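Local coordinates for protein TRAP dicarboxylate transporter, DctP subunit (Ochrobactrum anthropi, PDB 4P47) that probably binds a small organic solute, such as a carboxylate, in the periplasm and delivers it to a TRAP-type membrane transporter, at residues A[83-95]-A[237-249]. Residues are numbered along the deposited sequence; the frame is centred on the assembly and turned at random.
Sequences LQGGVVEMTVMNA and YNPQIVMISKKFW
T91 and M243, and M93 and I241, are the hydrogen-bonded pairs of an antiparallel strand pairing inside the mixed sheet, where strand 90-94 lies between strand 30-35 and the long strand 229-245. M243 N donates to T91 O at 2.9 Å. On one face of this ladder M90 CE rests 3.5 Å from V242 CG1, while V92 and V242 meet through their CG2 methyls. On the other face M243 CE touches both T91 CG2 and M93 CE; T91 and M243 lie side by side, while M93 crosses M243 at about a right angle. Such a pairing, joining strand 90-94, which follows helix 76-85, to a strand from much later in the chain, illustrates the β2-β1-β3-βn-β4 strand order of type II periplasmic binding proteins, with 229-245 as the antiparallel βn strand, as expected for the DctP family. Where the ladder ends, N94 and Q240 turn their amides 68° apart: Q240 NE2 lies 2.8 Å from N94 OD1, in a straight bond that arrives from above the acceptor's carbonyl plane, and Q240 OE1 accepts from Q44 NE2. A leucine in place of Q240 would probably leave both of these partners without their shared mate. A water bridges N94 ND2 and N238 OD1, which R152 also holds. At the far end S245, N-cap of helix 246-249, donates OG to L83 O (2.7 Å), which also receives G86 N in the Schellman turn. With CG anti to the carbonyl carbon (chi1 -72°), E89 lays that carbon over the face of the F248 ring in a CH-pi contact, 3.6 Å from its centroid, and E89 OE1 accepts from K33 N.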
ATOM      1  N   LEU A  83     -17.301  -7.912   4.849  1.00 10.66           N
ATOM      2  CA  LEU A  83     -16.874  -8.020   6.238  1.00  9.96           C
ATOM      3  C   LEU A  83     -17.832  -7.303   7.176  1.00 10.39           C
ATOM      4  O   LEU A  83     -18.193  -7.827   8.229  1.00 11.26           O
ATOM      5  CB  LEU A  83     -15.460  -7.469   6.458  1.00 10.67           C
ATOM      6  CG  LEU A  83     -14.303  -8.465   6.411  1.00  8.67           C
ATOM      7  CD1 LEU A  83     -14.073  -8.948   4.985  1.00  9.71           C
ATOM      8  CD2 LEU A  83     -13.050  -7.800   6.965  1.00  9.08           C
ATOM      9  N   GLN A  84     -18.262  -6.103   6.794  1.00 10.64           N
ATOM     10  CA  GLN A  84     -19.164  -5.342   7.638  1.00  9.84           C
ATOM     11  C   GLN A  84     -20.447  -6.119   7.861  1.00 11.70           C
ATOM     12  O   GLN A  84     -20.973  -6.129   8.971  1.00 13.04           O
ATOM     13  CB  GLN A  84     -19.446  -3.962   7.042  1.00 13.99           C
ATOM     14  CG  GLN A  84     -18.239  -3.055   7.072  1.00 12.97           C
ATOM     15  CD  GLN A  84     -18.473  -1.779   6.312  1.00 14.77           C
ATOM     16  OE1 GLN A  84     -18.944  -1.797   5.173  1.00 16.40           O
ATOM     17  NE2 GLN A  84     -18.188  -0.650   6.951  1.00 17.79           N
ATOM     18  N   GLY A  85     -20.928  -6.792   6.816  1.00 12.39           N
ATOM     19  CA  GLY A  85     -22.135  -7.583   6.927  1.00 15.02           C
ATOM     20  C   GLY A  85     -21.950  -8.954   7.559  1.00 14.51           C
ATOM     21  O   GLY A  85     -22.936  -9.608   7.904  1.00 19.76           O
ATOM     22  N   GLY A  86     -20.716  -9.416   7.694  1.00 14.67           N
ATOM     23  CA  GLY A  86     -20.447 -10.718   8.295  1.00 13.55           C
ATOM     24  C   GLY A  86     -20.426 -11.896   7.329  1.00 18.17           C
ATOM     25  O   GLY A  86     -20.269 -13.046   7.749  1.00 19.06           O
ATOM     26  N   VAL A  87     -20.550 -11.627   6.035  1.00 13.76           N
ATOM     27  CA  VAL A  87     -20.512 -12.668   5.003  1.00 14.38           C
ATOM     28  C   VAL A  87     -19.114 -13.248   4.770  1.00 13.94           C
ATOM     29  O   VAL A  87     -18.956 -14.442   4.553  1.00 16.21           O
ATOM     30  CB  VAL A  87     -21.038 -12.109   3.667  1.00 18.19           C
ATOM     31  CG1 VAL A  87     -20.940 -13.154   2.553  1.00 18.27           C
ATOM     32  CG2 VAL A  87     -22.472 -11.639   3.836  1.00 21.55           C
ATOM     33  N   VAL A  88     -18.096 -12.396   4.790  1.00 10.99           N
ATOM     34  CA  VAL A  88     -16.716 -12.833   4.589  1.00 11.45           C
ATOM     35  C   VAL A  88     -16.006 -12.436   5.877  1.00 11.60           C
ATOM     36  O   VAL A  88     -16.141 -11.296   6.312  1.00 11.80           O
ATOM     37  CB  VAL A  88     -16.095 -12.140   3.373  1.00 10.42           C
ATOM     38  CG1 VAL A  88     -14.637 -12.506   3.228  1.00 11.55           C
ATOM     39  CG2 VAL A  88     -16.876 -12.516   2.108  1.00 13.74           C
ATOM     40  N   GLU A  89     -15.271 -13.347   6.515  1.00  7.14           N
ATOM     41  CA  GLU A  89     -14.664 -13.040   7.824  1.00  8.91           C
ATOM     42  C   GLU A  89     -13.445 -12.150   7.760  1.00  7.62           C
ATOM     43  O   GLU A  89     -13.269 -11.280   8.613  1.00  8.24           O
ATOM     44  CB  GLU A  89     -14.263 -14.308   8.565  1.00  8.51           C
ATOM     45  CG  GLU A  89     -15.440 -15.116   9.108  1.00 11.09           C
ATOM     46  CD  GLU A  89     -16.180 -15.916   8.056  1.00  9.82           C
ATOM     47  OE1 GLU A  89     -15.610 -16.214   6.992  1.00 10.50           O
ATOM     48  OE2 GLU A  89     -17.361 -16.256   8.316  1.00 14.41           O
ATOM     49  N   MET A  90     -12.567 -12.385   6.793  1.00  7.14           N
ATOM     50  CA  MET A  90     -11.298 -11.647   6.748  1.00  6.86           C
ATOM     51  C   MET A  90     -10.943 -11.176   5.354  1.00  6.46           C
ATOM     52  O   MET A  90     -11.317 -11.791   4.359  1.00  7.04           O
ATOM     53  CB  MET A  90     -10.128 -12.499   7.272  1.00  7.31           C
ATOM     54  CG  MET A  90     -10.079 -12.628   8.789  1.00  8.52           C
ATOM     55  SD  MET A  90      -8.605 -13.467   9.439  1.00  8.04           S
ATOM     56  CE  MET A  90      -7.368 -12.260   8.940  1.00  8.19           C
ATOM     57  N   THR A  91     -10.190 -10.088   5.288  1.00  6.44           N
ATOM     58  CA  THR A  91      -9.610  -9.649   4.036  1.00  6.52           C
ATOM     59  C   THR A  91      -8.356  -8.846   4.331  1.00  7.46           C
ATOM     60  O   THR A  91      -8.097  -8.443   5.482  1.00  7.55           O
ATOM     61  CB  THR A  91     -10.604  -8.839   3.194  1.00  8.29           C
ATOM     62  OG1 THR A  91     -10.122  -8.704   1.856  1.00  8.74           O
ATOM     63  CG2 THR A  91     -10.822  -7.467   3.772  1.00  9.84           C
ATOM     64  N   VAL A  92      -7.560  -8.636   3.294  1.00  5.47           N
ATOM     65  CA  VAL A  92      -6.418  -7.739   3.336  1.00  7.71           C
ATOM     66  C   VAL A  92      -6.446  -6.882   2.070  1.00  6.05           C
ATOM     67  O   VAL A  92      -6.702  -7.386   0.983  1.00  7.44           O
ATOM     68  CB  VAL A  92      -5.085  -8.537   3.508  1.00  6.12           C
ATOM     69  CG1 VAL A  92      -4.906  -9.595   2.406  1.00  8.31           C
ATOM     70  CG2 VAL A  92      -3.908  -7.588   3.593  1.00  6.81           C
ATOM     71  N   MET A  93      -6.254  -5.581   2.215  1.00  6.17           N
ATOM     72  CA  MET A  93      -6.313  -4.681   1.052  1.00  7.80           C
ATOM     73  C   MET A  93      -5.584  -3.398   1.364  1.00  6.51           C
ATOM     74  O   MET A  93      -5.292  -3.104   2.514  1.00  6.31           O
ATOM     75  CB  MET A  93      -7.762  -4.330   0.693  1.00  7.46           C
ATOM     76  CG  MET A  93      -8.451  -3.485   1.760  1.00  8.04           C
ATOM     77  SD  MET A  93     -10.193  -3.113   1.371  1.00 10.05           S
ATOM     78  CE  MET A  93     -10.859  -4.721   1.673  1.00 12.57           C
ATOM     79  N   ASN A  94      -5.313  -2.607   0.335  1.00  6.78           N
ATOM     80  CA  ASN A  94      -4.675  -1.315   0.530  1.00  6.57           C
ATOM     81  C   ASN A  94      -5.470  -0.482   1.519  1.00  7.78           C
ATOM     82  O   ASN A  94      -6.693  -0.301   1.371  1.00  7.67           O
ATOM     83  CB  ASN A  94      -4.540  -0.580  -0.813  1.00  6.64           C
ATOM     84  CG  ASN A  94      -3.458  -1.167  -1.705  1.00  9.73           C
ATOM     85  OD1 ASN A  94      -2.678  -2.017  -1.309  1.00  9.32           O
ATOM     86  ND2 ASN A  94      -3.429  -0.718  -2.949  1.00 14.63           N
ATOM     87  N   ALA A  95      -4.786   0.058   2.519  1.00  7.20           N
ATOM     88  CA  ALA A  95      -5.485   0.725   3.601  1.00  6.94           C
ATOM     89  C   ALA A  95      -6.172   2.021   3.185  1.00  7.72           C
ATOM     90  O   ALA A  95      -7.146   2.428   3.803  1.00  7.74           O
ATOM     91  CB  ALA A  95      -4.546   0.969   4.771  1.00  7.95           C
ATOM     92  N   TYR A 237       3.120   5.399  -0.692  1.00  6.82           N
ATOM     93  CA  TYR A 237       3.387   4.063  -0.185  1.00  7.35           C
ATOM     94  C   TYR A 237       2.048   3.444   0.114  1.00  6.57           C
ATOM     95  O   TYR A 237       1.231   4.075   0.770  1.00  7.08           O
ATOM     96  CB  TYR A 237       4.209   4.111   1.090  1.00  7.47           C
ATOM     97  CG  TYR A 237       4.455   2.726   1.677  1.00  8.64           C
ATOM     98  CD1 TYR A 237       5.412   1.875   1.140  1.00  7.91           C
ATOM     99  CD2 TYR A 237       3.735   2.277   2.774  1.00  8.65           C
ATOM    100  CE1 TYR A 237       5.633   0.607   1.679  1.00  8.93           C
ATOM    101  CE2 TYR A 237       3.969   1.026   3.325  1.00  9.72           C
ATOM    102  CZ  TYR A 237       4.913   0.209   2.775  1.00  8.39           C
ATOM    103  OH  TYR A 237       5.133  -1.032   3.346  1.00 11.15           O
ATOM    104  N   ASN A 238       1.834   2.211  -0.346  1.00  7.01           N
ATOM    105  CA  ASN A 238       0.603   1.468  -0.102  1.00  7.60           C
ATOM    106  C   ASN A 238       0.814   0.380   0.968  1.00  9.04           C
ATOM    107  O   ASN A 238       1.299  -0.713   0.658  1.00  7.42           O
ATOM    108  CB  ASN A 238       0.081   0.772  -1.390  1.00  7.41           C
ATOM    109  CG  ASN A 238      -0.406   1.727  -2.497  1.00  6.95           C
ATOM    110  OD1 ASN A 238      -0.359   1.382  -3.684  1.00  7.09           O
ATOM    111  ND2 ASN A 238      -0.921   2.867  -2.114  1.00  8.54           N
ATOM    112  N   PRO A 239       0.437   0.667   2.225  1.00  6.47           N
ATOM    113  CA  PRO A 239       0.345  -0.395   3.217  1.00  6.32           C
ATOM    114  C   PRO A 239      -0.957  -1.120   3.016  1.00  8.84           C
ATOM    115  O   PRO A 239      -1.921  -0.504   2.541  1.00  8.16           O
ATOM    116  CB  PRO A 239       0.322   0.365   4.546  1.00  7.95           C
ATOM    117  CG  PRO A 239      -0.243   1.687   4.233  1.00  9.19           C
ATOM    118  CD  PRO A 239      -0.005   1.960   2.765  1.00  7.51           C
ATOM    119  N   GLN A 240      -1.004  -2.397   3.356  1.00  6.78           N
ATOM    120  CA  GLN A 240      -2.265  -3.106   3.379  1.00  7.58           C
ATOM    121  C   GLN A 240      -2.701  -3.294   4.809  1.00  7.09           C
ATOM    122  O   GLN A 240      -1.864  -3.330   5.737  1.00  9.74           O
ATOM    123  CB  GLN A 240      -2.170  -4.427   2.658  1.00  7.78           C
ATOM    124  CG  GLN A 240      -1.749  -4.217   1.219  1.00  8.26           C
ATOM    125  CD  GLN A 240      -2.297  -5.257   0.308  1.00  8.06           C
ATOM    126  OE1 GLN A 240      -2.274  -6.452   0.616  1.00 10.07           O
ATOM    127  NE2 GLN A 240      -2.792  -4.820  -0.835  1.00  9.01           N
ATOM    128  N   ILE A 241      -3.993  -3.318   5.040  1.00  6.06           N
ATOM    129  CA  ILE A 241      -4.503  -3.608   6.372  1.00  6.00           C
ATOM    130  C   ILE A 241      -5.227  -4.948   6.325  1.00  5.81           C
ATOM    131  O   ILE A 241      -6.041  -5.238   5.427  1.00  7.23           O
ATOM    132  CB  ILE A 241      -5.398  -2.475   6.912  1.00  6.60           C
ATOM    133  CG1 ILE A 241      -5.841  -2.789   8.337  1.00  7.63           C
ATOM    134  CG2 ILE A 241      -6.579  -2.224   5.997  1.00  7.73           C
ATOM    135  CD1 ILE A 241      -6.489  -1.608   9.040  1.00  8.79           C
ATOM    136  N   VAL A 242      -4.900  -5.800   7.295  1.00  5.15           N
ATOM    137  CA  VAL A 242      -5.585  -7.063   7.504  1.00  6.16           C
ATOM    138  C   VAL A 242      -6.712  -6.828   8.488  1.00  6.94           C
ATOM    139  O   VAL A 242      -6.482  -6.299   9.593  1.00  6.65           O
ATOM    140  CB  VAL A 242      -4.617  -8.108   8.090  1.00  6.36           C
ATOM    141  CG1 VAL A 242      -5.324  -9.446   8.311  1.00  7.87           C
ATOM    142  CG2 VAL A 242      -3.389  -8.296   7.180  1.00  8.05           C
ATOM    143  N   MET A 243      -7.924  -7.181   8.080  1.00  5.32           N
ATOM    144  CA  MET A 243      -9.120  -6.936   8.863  1.00  6.59           C
ATOM    145  C   MET A 243      -9.939  -8.184   9.048  1.00  6.79           C
ATOM    146  O   MET A 243      -9.905  -9.125   8.234  1.00  7.17           O
ATOM    147  CB  MET A 243      -9.997  -5.905   8.155  1.00  7.66           C
ATOM    148  CG  MET A 243      -9.389  -4.519   8.115  1.00  7.96           C
ATOM    149  SD  MET A 243     -10.276  -3.313   7.080  1.00  9.61           S
ATOM    150  CE  MET A 243     -10.065  -4.055   5.447  1.00 11.49           C
ATOM    151  N   ILE A 244     -10.716  -8.174  10.126  1.00  7.21           N
ATOM    152  CA  ILE A 244     -11.675  -9.212  10.401  1.00  6.82           C
ATOM    153  C   ILE A 244     -13.032  -8.565  10.724  1.00  6.69           C
ATOM    154  O   ILE A 244     -13.095  -7.479  11.297  1.00  8.79           O
ATOM    155  CB  ILE A 244     -11.125 -10.155  11.524  1.00  7.39           C
ATOM    156  CG1 ILE A 244     -12.025 -11.366  11.720  1.00  9.35           C
ATOM    157  CG2 ILE A 244     -10.909  -9.416  12.851  1.00  8.35           C
ATOM    158  CD1 ILE A 244     -11.321 -12.488  12.443  1.00  9.53           C
ATOM    159  N   SER A 245     -14.100  -9.228  10.299  1.00  7.45           N
ATOM    160  CA  SER A 245     -15.467  -8.763  10.529  1.00  9.09           C
ATOM    161  C   SER A 245     -15.749  -8.628  12.033  1.00  9.69           C
ATOM    162  O   SER A 245     -15.525  -9.562  12.793  1.00  9.53           O
ATOM    163  CB  SER A 245     -16.446  -9.746   9.891  1.00  9.60           C
ATOM    164  OG  SER A 245     -17.789  -9.512  10.296  1.00 11.61           O
ATOM    165  N   LYS A 246     -16.242  -7.477  12.480  1.00  9.70           N
ATOM    166  CA  LYS A 246     -16.586  -7.331  13.902  1.00 10.06           C
ATOM    167  C   LYS A 246     -17.719  -8.281  14.330  1.00 10.64           C
ATOM    168  O   LYS A 246     -17.693  -8.813  15.437  1.00 11.34           O
ATOM    169  CB  LYS A 246     -16.940  -5.888  14.238  1.00 11.82           C
ATOM    170  CG  LYS A 246     -17.304  -5.662  15.706  1.00 14.43           C
ATOM    171  CD  LYS A 246     -17.423  -4.179  16.019  1.00 16.49           C
ATOM    172  CE  LYS A 246     -17.620  -3.942  17.522  1.00 15.57           C
ATOM    173  NZ  LYS A 246     -18.877  -4.577  18.016  1.00 18.72           N
ATOM    174  N   LYS A 247     -18.698  -8.499  13.458  1.00 10.63           N
ATOM    175  CA  LYS A 247     -19.781  -9.443  13.760  1.00 12.47           C
ATOM    176  C   LYS A 247     -19.193 -10.813  14.140  1.00 12.48           C
ATOM    177  O   LYS A 247     -19.601 -11.442  15.111  1.00 14.81           O
ATOM    178  CB  LYS A 247     -20.706  -9.555  12.554  1.00 16.02           C
ATOM    179  CG  LYS A 247     -21.983 -10.327  12.781  1.00 34.72           C
ATOM    180  CD  LYS A 247     -23.012  -9.971  11.709  1.00 39.73           C
ATOM    181  CE  LYS A 247     -24.293 -10.782  11.855  1.00 42.57           C
ATOM    182  NZ  LYS A 247     -24.741 -10.866  13.270  1.00 48.24           N
ATOM    183  N   PHE A 248     -18.218 -11.278  13.361  1.00 11.50           N
ATOM    184  CA  PHE A 248     -17.522 -12.534  13.655  1.00 10.14           C
ATOM    185  C   PHE A 248     -16.627 -12.486  14.909  1.00 10.48           C
ATOM    186  O   PHE A 248     -16.678 -13.369  15.766  1.00 11.87           O
ATOM    187  CB  PHE A 248     -16.682 -12.944  12.430  1.00 11.53           C
ATOM    188  CG  PHE A 248     -15.939 -14.242  12.596  1.00 11.90           C
ATOM    189  CD1 PHE A 248     -16.622 -15.446  12.541  1.00 15.87           C
ATOM    190  CD2 PHE A 248     -14.561 -14.270  12.754  1.00 15.47           C
ATOM    191  CE1 PHE A 248     -15.950 -16.653  12.666  1.00 13.94           C
ATOM    192  CE2 PHE A 248     -13.890 -15.482  12.895  1.00 13.99           C
ATOM    193  CZ  PHE A 248     -14.592 -16.667  12.857  1.00 13.75           C
ATOM    194  N   TRP A 249     -15.807 -11.445  15.006  1.00  9.88           N
ATOM    195  CA  TRP A 249     -14.927 -11.210  16.148  1.00  9.66           C
ATOM    196  C   TRP A 249     -15.681 -11.230  17.469  1.00 11.58           C
ATOM    197  O   TRP A 249     -15.209 -11.823  18.421  1.00 12.24           O
ATOM    198  CB  TRP A 249     -14.266  -9.845  15.963  1.00 11.03           C
ATOM    199  CG  TRP A 249     -13.166  -9.483  16.891  1.00  9.27           C
ATOM    200  CD1 TRP A 249     -13.214  -8.541  17.885  1.00 10.93           C
ATOM    201  CD2 TRP A 249     -11.839 -10.012  16.901  1.00  9.04           C
ATOM    202  NE1 TRP A 249     -11.993  -8.453  18.500  1.00 13.23           N
ATOM    203  CE2 TRP A 249     -11.130  -9.341  17.913  1.00 10.99           C
ATOM    204  CE3 TRP A 249     -11.167 -10.969  16.133  1.00 10.25           C
ATOM    205  CZ2 TRP A 249      -9.803  -9.606  18.195  1.00 15.05           C
ATOM    206  CZ3 TRP A 249      -9.838 -11.224  16.423  1.00 10.68           C
ATOM    207  CH2 TRP A 249      -9.175 -10.541  17.433  1.00 15.06           C
TER
HETATM  208  O   HOH W   1     -19.245  -6.346  11.239  1.00 12.10           O
HETATM  209  O   HOH W   2      -1.413  -0.898  -5.165  1.00 16.44           O